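Putative cyclohexadienyl dehydrogenase and ADH prephenate dehydrogenase (Rhizobium meliloti, PDB 4WJI) is a cyclohexadienyl dehydrogenase that binds NADP and tyrosine and probably converts prephenate to 4-hydroxyphenylpyruvate by oxidative decarboxylation in tyrosine biosynthesis. Local coordinates at the interface of chains A and B. Numbering follows the deposited sequence. Chains: chain A/B, Putative cyclohexadienyl dehydrogenase and ADH prephenate dehydrogenase.

Contact 1 and contact 2 are two patches of one two-fold symmetric interface, their C-alpha centres about 20 Å apart. Helix 221-227 appears in both: contact 1 uses A:Arg222 and A:Thr225, and contact 2 uses B:Phe221 and B:Phe224. Each copy of this short helix therefore serves both kinds of patch. Contact 2 brings the two copies of helix 177-203 together in a mainly apolar patch, whereas contact 1 sets helix 280-289 and the C-terminal tail of one chain against the 210-227 region of the other. Together they are consistent with a dimer in which each chain's C-terminal helix and tail pack on its partner.

Contact 1: the interface of chains A and B. Residues chain A 214-215, 217, 222, 225; chain B 286, 289, 291.
B:Ile286 and A:Thr225 reach toward each other tip to tip, the isoleucine's terminal methyl CD1 meeting the fork of the threonine at 3.7 Å from both the methyl CG2 and the hydroxyl OG1. CD1 also packs against A:Ser217, whose CB is 3.8 Å away, so one methyl touches residues on either side of the start of helix 221-227. The reach comes from the extended second torsion of B:Ile286 (chi2 166°), which carries CD1 away from helix 280-289 and into chain A. A:Ile214 meets the same side chain obliquely: its branch methyl CG2 is 4.0 Å from CG1 of B:Ile286 and equally near B:Ala289 CB, and so spans two residues of the C-terminal helix.

The hydroxyl oxygens also rest against the isoleucine, A:Ser217 OG at 3.7 Å from B:Ile286 CG1, yet they bond within chain A. A:Ser217 OG donates to the backbone carbonyl A:Ile214 O at 2.8 Å, and A:Thr225 OG1 donates to A:Arg222 O. With their hydrogens probably directed to these carbonyls, both oxygens can lie against a hydrocarbon.

Next to the methyl contacts, A:Arg222 extends from CG to NE and brings CD and NH1 up to the backbone carbonyl of B:Gln291. Its guanidinium nitrogen NH1 donates to B:Gln291 O over 3.0 Å, fairly straight at 158° about the hydrogen. The acceptor lies nearly in the guanidinium plane, but the donor stands above the carbonyl plane. B:Gln291 itself bends at its second torsion (chi2 -59°), folding its amide toward the end of helix 210-215. A water joins the amide oxygen B:Gln291 OE1 to the carbonyl A:Lys215 O, at 2.7 Å from each, and thus links side chain to backbone across the subunits.

By combining methyl packing with direct and water-bridged polar links, the patch fastens the C-terminal helix and tail of chain B to chain A; its symmetry mate does the reverse, which helps to hold the dimer together.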
ATOM      1  N   ILE A 214       3.564  12.013   9.616  1.00 13.84           N
ATOM      2  CA  ILE A 214       2.218  11.601   9.922  1.00 14.66           C
ATOM      3  C   ILE A 214       1.220  12.474   9.180  1.00 14.59           C
ATOM      4  O   ILE A 214       0.303  11.965   8.534  1.00 14.90           O
ATOM      5  CB  ILE A 214       1.947  11.694  11.467  1.00 19.12           C
ATOM      6  CG1 ILE A 214       2.858  10.734  12.232  1.00 24.16           C
ATOM      7  CG2 ILE A 214       0.495  11.451  11.780  1.00 21.66           C
ATOM      8  CD1 ILE A 214       3.047  11.147  13.667  1.00 31.40           C
ATOM      9  N   LYS A 215       1.368  13.807   9.311  1.00 14.90           N
ATOM     10  CA  LYS A 215       0.453  14.734   8.691  1.00 15.60           C
ATOM     11  C   LYS A 215       0.322  14.538   7.166  1.00 11.85           C
ATOM     12  O   LYS A 215      -0.775  14.652   6.636  1.00 14.72           O
ATOM     13  CB  LYS A 215       0.868  16.195   8.947  1.00 17.56           C
ATOM     14  CG  LYS A 215       0.659  16.608  10.387  1.00 23.34           C
ATOM     15  CD  LYS A 215       1.385  17.884  10.761  1.00 32.27           C
ATOM     16  CE  LYS A 215       1.028  19.021   9.861  1.00 26.83           C
ATOM     17  NZ  LYS A 215       1.417  20.321  10.551  1.00 28.16           N
ATOM     18  N   SER A 217       1.172  11.912   5.276  1.00 10.14           N
ATOM     19  CA  SER A 217       1.249  10.510   4.859  1.00  9.35           C
ATOM     20  C   SER A 217       0.313  10.086   3.729  1.00  9.29           C
ATOM     21  O   SER A 217       0.582   9.049   3.081  1.00  9.70           O
ATOM     22  CB  SER A 217       1.065   9.597   6.084  1.00 11.42           C
ATOM     23  OG  SER A 217      -0.190   9.837   6.709  1.00 13.11           O
ATOM     24  N   ARG A 222       1.430   6.323   3.756  1.00  8.59           N
ATOM     25  CA  ARG A 222       0.471   5.597   4.558  1.00 10.69           C
ATOM     26  C   ARG A 222       0.262   4.129   4.101  1.00  9.48           C
ATOM     27  O   ARG A 222       0.081   3.237   4.968  1.00 11.53           O
ATOM     28  CB  ARG A 222      -0.851   6.341   4.721  1.00 11.61           C
ATOM     29  CG  ARG A 222      -1.584   6.464   3.415  1.00 11.10           C
ATOM     30  CD  ARG A 222      -2.900   7.235   3.611  1.00 10.34           C
ATOM     31  NE  ARG A 222      -3.585   7.454   2.341  1.00 12.12           N
ATOM     32  CZ  ARG A 222      -4.829   7.914   2.241  1.00 11.92           C
ATOM     33  NH1 ARG A 222      -5.498   8.240   3.331  1.00 14.05           N
ATOM     34  NH2 ARG A 222      -5.388   8.023   1.044  1.00 14.25           N
ATOM     35  N   THR A 225       2.876   2.005   5.719  1.00  9.67           N
ATOM     36  CA  THR A 225       2.709   1.929   7.183  1.00  9.48           C
ATOM     37  C   THR A 225       1.709   0.834   7.591  1.00 10.06           C
ATOM     38  O   THR A 225       1.840   0.286   8.684  1.00 10.69           O
ATOM     39  CB  THR A 225       2.299   3.271   7.856  1.00 10.51           C
ATOM     40  OG1 THR A 225       0.956   3.644   7.465  1.00 11.50           O
ATOM     41  CG2 THR A 225       3.316   4.365   7.541  1.00 11.68           C
TER
ATOM     42  N   ILE B 286      -0.780   7.671  12.635  1.00 12.11           N
ATOM     43  CA  ILE B 286      -1.550   7.975  11.447  1.00 11.86           C
ATOM     44  C   ILE B 286      -3.018   7.675  11.635  1.00 10.26           C
ATOM     45  O   ILE B 286      -3.897   8.440  11.211  1.00 12.73           O
ATOM     46  CB  ILE B 286      -0.928   7.243  10.236  1.00 10.27           C
ATOM     47  CG1 ILE B 286       0.414   7.917   9.873  1.00 11.22           C
ATOM     48  CG2 ILE B 286      -1.875   7.183   8.993  1.00 12.84           C
ATOM     49  CD1 ILE B 286       1.262   7.076   8.934  1.00 12.56           C
ATOM     50  N   ALA B 289      -4.619  10.171  13.995  1.00 12.54           N
ATOM     51  CA  ALA B 289      -4.764  11.439  13.248  1.00 17.10           C
ATOM     52  C   ALA B 289      -5.864  11.392  12.201  1.00 18.32           C
ATOM     53  O   ALA B 289      -6.302  12.420  11.702  1.00 22.73           O
ATOM     54  CB  ALA B 289      -3.445  11.848  12.589  1.00 17.34           C
ATOM     55  N   GLN B 291      -5.551   9.981   9.262  1.00 14.20           N
ATOM     56  CA  GLN B 291      -4.961  10.048   7.921  1.00 13.03           C
ATOM     57  C   GLN B 291      -4.901   8.720   7.215  1.00 14.14           C
ATOM     58  O   GLN B 291      -4.454   8.680   6.090  1.00 14.80           O
ATOM     59  CB  GLN B 291      -3.605  10.730   7.928  1.00 14.23           C
ATOM     60  CG  GLN B 291      -3.624  12.243   8.215  1.00 13.59           C
ATOM     61  CD  GLN B 291      -4.449  13.010   7.212  1.00 11.73           C
ATOM     62  OE1 GLN B 291      -4.338  12.787   6.029  1.00 13.76           O
ATOM     63  NE2 GLN B 291      -5.333  13.862   7.689  1.00 16.53           N
TER
HETATM   64  O   HOH W   1      -1.950  13.082   4.811  1.00 12.64           O

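Contact 2: the interface of chains A and B. Residues chain A 186, 190-191, 194; chain B 198, 220-221, 224.
A:Pro191 packs against B:Phe224, its ring carbon CB lying 3.6 Å from CE1, off the phenyl plane and beyond that rim. On the same side but nearer the plane, the carbonyl A:Pro191 O stands beyond the neighbouring rim atom, 3.3 Å from B:Phe224 CZ. The ring is brought there with CG beside its own backbone N (chi1 -72°). B:Ile198 approaches the proline at about a right angle, its terminal methyl CD1 3.8 Å from A:Pro191 CA. These two residues carry the patch, hiding 50 and 49 Å² respectively. The same methyl lies 3.7 Å from A:Leu190 CG and 3.8 Å from A:Leu190 CD2, the two side chains sliding past each other in opposite directions. A nearly straight isoleucine chain (chi2 170°) gives CD1 its reach.

Further out, carbonyl oxygens of chain B border its own rings and may help to position them. B:Gly220 O lies in plane at the edge of the B:Phe224 ring, 3.7 Å from CD1, while B:Ile198 O sits likewise at the edge of B:Phe221. B:Phe221 in turn borders chain A at A:Ile186 O, 4.0 Å from CD1. Replacing B:Phe224 by an alanine would probably leave the CB and carbonyl of A:Pro191 without their aromatic neighbour and open a gap between the helices.

Within the family's dimerization domain, this mainly apolar patch packs helix 177-203 of one subunit against helices 177-203 and 221-227 of the other.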
ATOM      1  N   ILE A 186       8.248 -13.248  -3.383  1.00  9.52           N
ATOM      2  CA  ILE A 186       8.042 -12.024  -4.180  1.00 11.28           C
ATOM      3  C   ILE A 186       6.693 -11.383  -3.942  1.00 10.64           C
ATOM      4  O   ILE A 186       6.644 -10.159  -3.914  1.00 12.17           O
ATOM      5  CB  ILE A 186       8.361 -12.231  -5.689  1.00 13.32           C
ATOM      6  CG1 ILE A 186       8.249 -10.922  -6.470  1.00 19.37           C
ATOM      7  CG2 ILE A 186       7.498 -13.302  -6.321  1.00 16.30           C
ATOM      8  CD1 ILE A 186       9.214  -9.830  -5.983  1.00 21.05           C
ATOM      9  N   LEU A 190       8.887 -10.096   0.386  1.00  8.49           N
ATOM     10  CA  LEU A 190       9.620  -8.901  -0.035  1.00  9.26           C
ATOM     11  C   LEU A 190       8.785  -7.642   0.142  1.00  9.84           C
ATOM     12  O   LEU A 190       9.267  -6.658   0.726  1.00 11.37           O
ATOM     13  CB  LEU A 190      10.181  -9.042  -1.454  1.00 12.13           C
ATOM     14  CG  LEU A 190      11.040  -7.859  -1.929  1.00 13.94           C
ATOM     15  CD1 LEU A 190      12.300  -7.763  -1.087  1.00 20.64           C
ATOM     16  CD2 LEU A 190      11.404  -7.958  -3.395  1.00 19.99           C
ATOM     17  N   PRO A 191       7.502  -7.644  -0.300  1.00  9.70           N
ATOM     18  CA  PRO A 191       6.691  -6.419  -0.055  1.00  9.63           C
ATOM     19  C   PRO A 191       6.678  -5.999   1.421  1.00  8.91           C
ATOM     20  O   PRO A 191       6.844  -4.798   1.731  1.00  9.07           O
ATOM     21  CB  PRO A 191       5.293  -6.838  -0.566  1.00 10.03           C
ATOM     22  CG  PRO A 191       5.615  -7.755  -1.708  1.00 11.55           C
ATOM     23  CD  PRO A 191       6.843  -8.541  -1.246  1.00 10.91           C
ATOM     24  N   ILE A 194      10.222  -4.593   2.513  1.00  8.42           N
ATOM     25  CA  ILE A 194      10.447  -3.285   1.955  1.00  9.31           C
ATOM     26  C   ILE A 194       9.607  -2.222   2.671  1.00  9.87           C
ATOM     27  O   ILE A 194      10.086  -1.112   2.900  1.00 10.57           O
ATOM     28  CB  ILE A 194      10.188  -3.311   0.414  1.00 11.91           C
ATOM     29  CG1 ILE A 194      11.181  -4.223  -0.324  1.00 12.84           C
ATOM     30  CG2 ILE A 194      10.300  -1.960  -0.180  1.00 16.40           C
ATOM     31  CD1 ILE A 194      12.636  -3.984  -0.077  1.00 19.02           C
TER
ATOM     32  N   ILE B 198       9.576  -2.486  -6.992  1.00 11.58           N
ATOM     33  CA  ILE B 198       9.193  -3.850  -6.647  1.00 13.48           C
ATOM     34  C   ILE B 198       8.280  -4.475  -7.702  1.00 11.15           C
ATOM     35  O   ILE B 198       8.406  -5.657  -7.980  1.00 12.65           O
ATOM     36  CB  ILE B 198       8.698  -3.970  -5.232  1.00 16.96           C
ATOM     37  CG1 ILE B 198       8.677  -5.453  -4.817  1.00 18.61           C
ATOM     38  CG2 ILE B 198       7.373  -3.357  -5.077  1.00 14.98           C
ATOM     39  CD1 ILE B 198       8.435  -5.651  -3.344  1.00 23.85           C
ATOM     40  N   GLY B 220       0.157  -9.062  -0.139  1.00  9.71           N
ATOM     41  CA  GLY B 220       0.925  -7.828   0.119  1.00 11.03           C
ATOM     42  C   GLY B 220       1.286  -7.020  -1.113  1.00 10.77           C
ATOM     43  O   GLY B 220       1.420  -5.808  -1.067  1.00 13.74           O
ATOM     44  N   PHE B 221       1.467  -7.710  -2.235  1.00  9.90           N
ATOM     45  CA  PHE B 221       1.949  -7.093  -3.441  1.00  9.93           C
ATOM     46  C   PHE B 221       0.941  -6.098  -3.987  1.00  9.09           C
ATOM     47  O   PHE B 221       1.346  -5.043  -4.504  1.00 10.96           O
ATOM     48  CB  PHE B 221       2.177  -8.188  -4.473  1.00 11.84           C
ATOM     49  CG  PHE B 221       2.895  -7.770  -5.710  1.00 11.96           C
ATOM     50  CD1 PHE B 221       4.253  -7.564  -5.722  1.00 16.53           C
ATOM     51  CD2 PHE B 221       2.200  -7.720  -6.912  1.00 14.26           C
ATOM     52  CE1 PHE B 221       4.897  -7.194  -6.906  1.00 16.45           C
ATOM     53  CE2 PHE B 221       2.835  -7.389  -8.082  1.00 13.70           C
ATOM     54  CZ  PHE B 221       4.169  -7.128  -8.074  1.00 12.58           C
ATOM     55  N   PHE B 224       1.326  -2.232  -3.419  1.00 11.51           N
ATOM     56  CA  PHE B 224       2.362  -1.549  -4.177  1.00 10.90           C
ATOM     57  C   PHE B 224       1.923  -1.339  -5.642  1.00  9.23           C
ATOM     58  O   PHE B 224       2.276  -0.327  -6.307  1.00  9.79           O
ATOM     59  CB  PHE B 224       3.644  -2.379  -4.192  1.00 13.03           C
ATOM     60  CG  PHE B 224       4.369  -2.426  -2.887  1.00 16.74           C
ATOM     61  CD1 PHE B 224       3.954  -3.282  -1.876  1.00 17.81           C
ATOM     62  CD2 PHE B 224       5.507  -1.671  -2.701  1.00 18.32           C
ATOM     63  CE1 PHE B 224       4.627  -3.314  -0.662  1.00 20.69           C
ATOM     64  CE2 PHE B 224       6.221  -1.730  -1.501  1.00 21.46           C
ATOM     65  CZ  PHE B 224       5.785  -2.558  -0.479  1.00 22.31           C
TER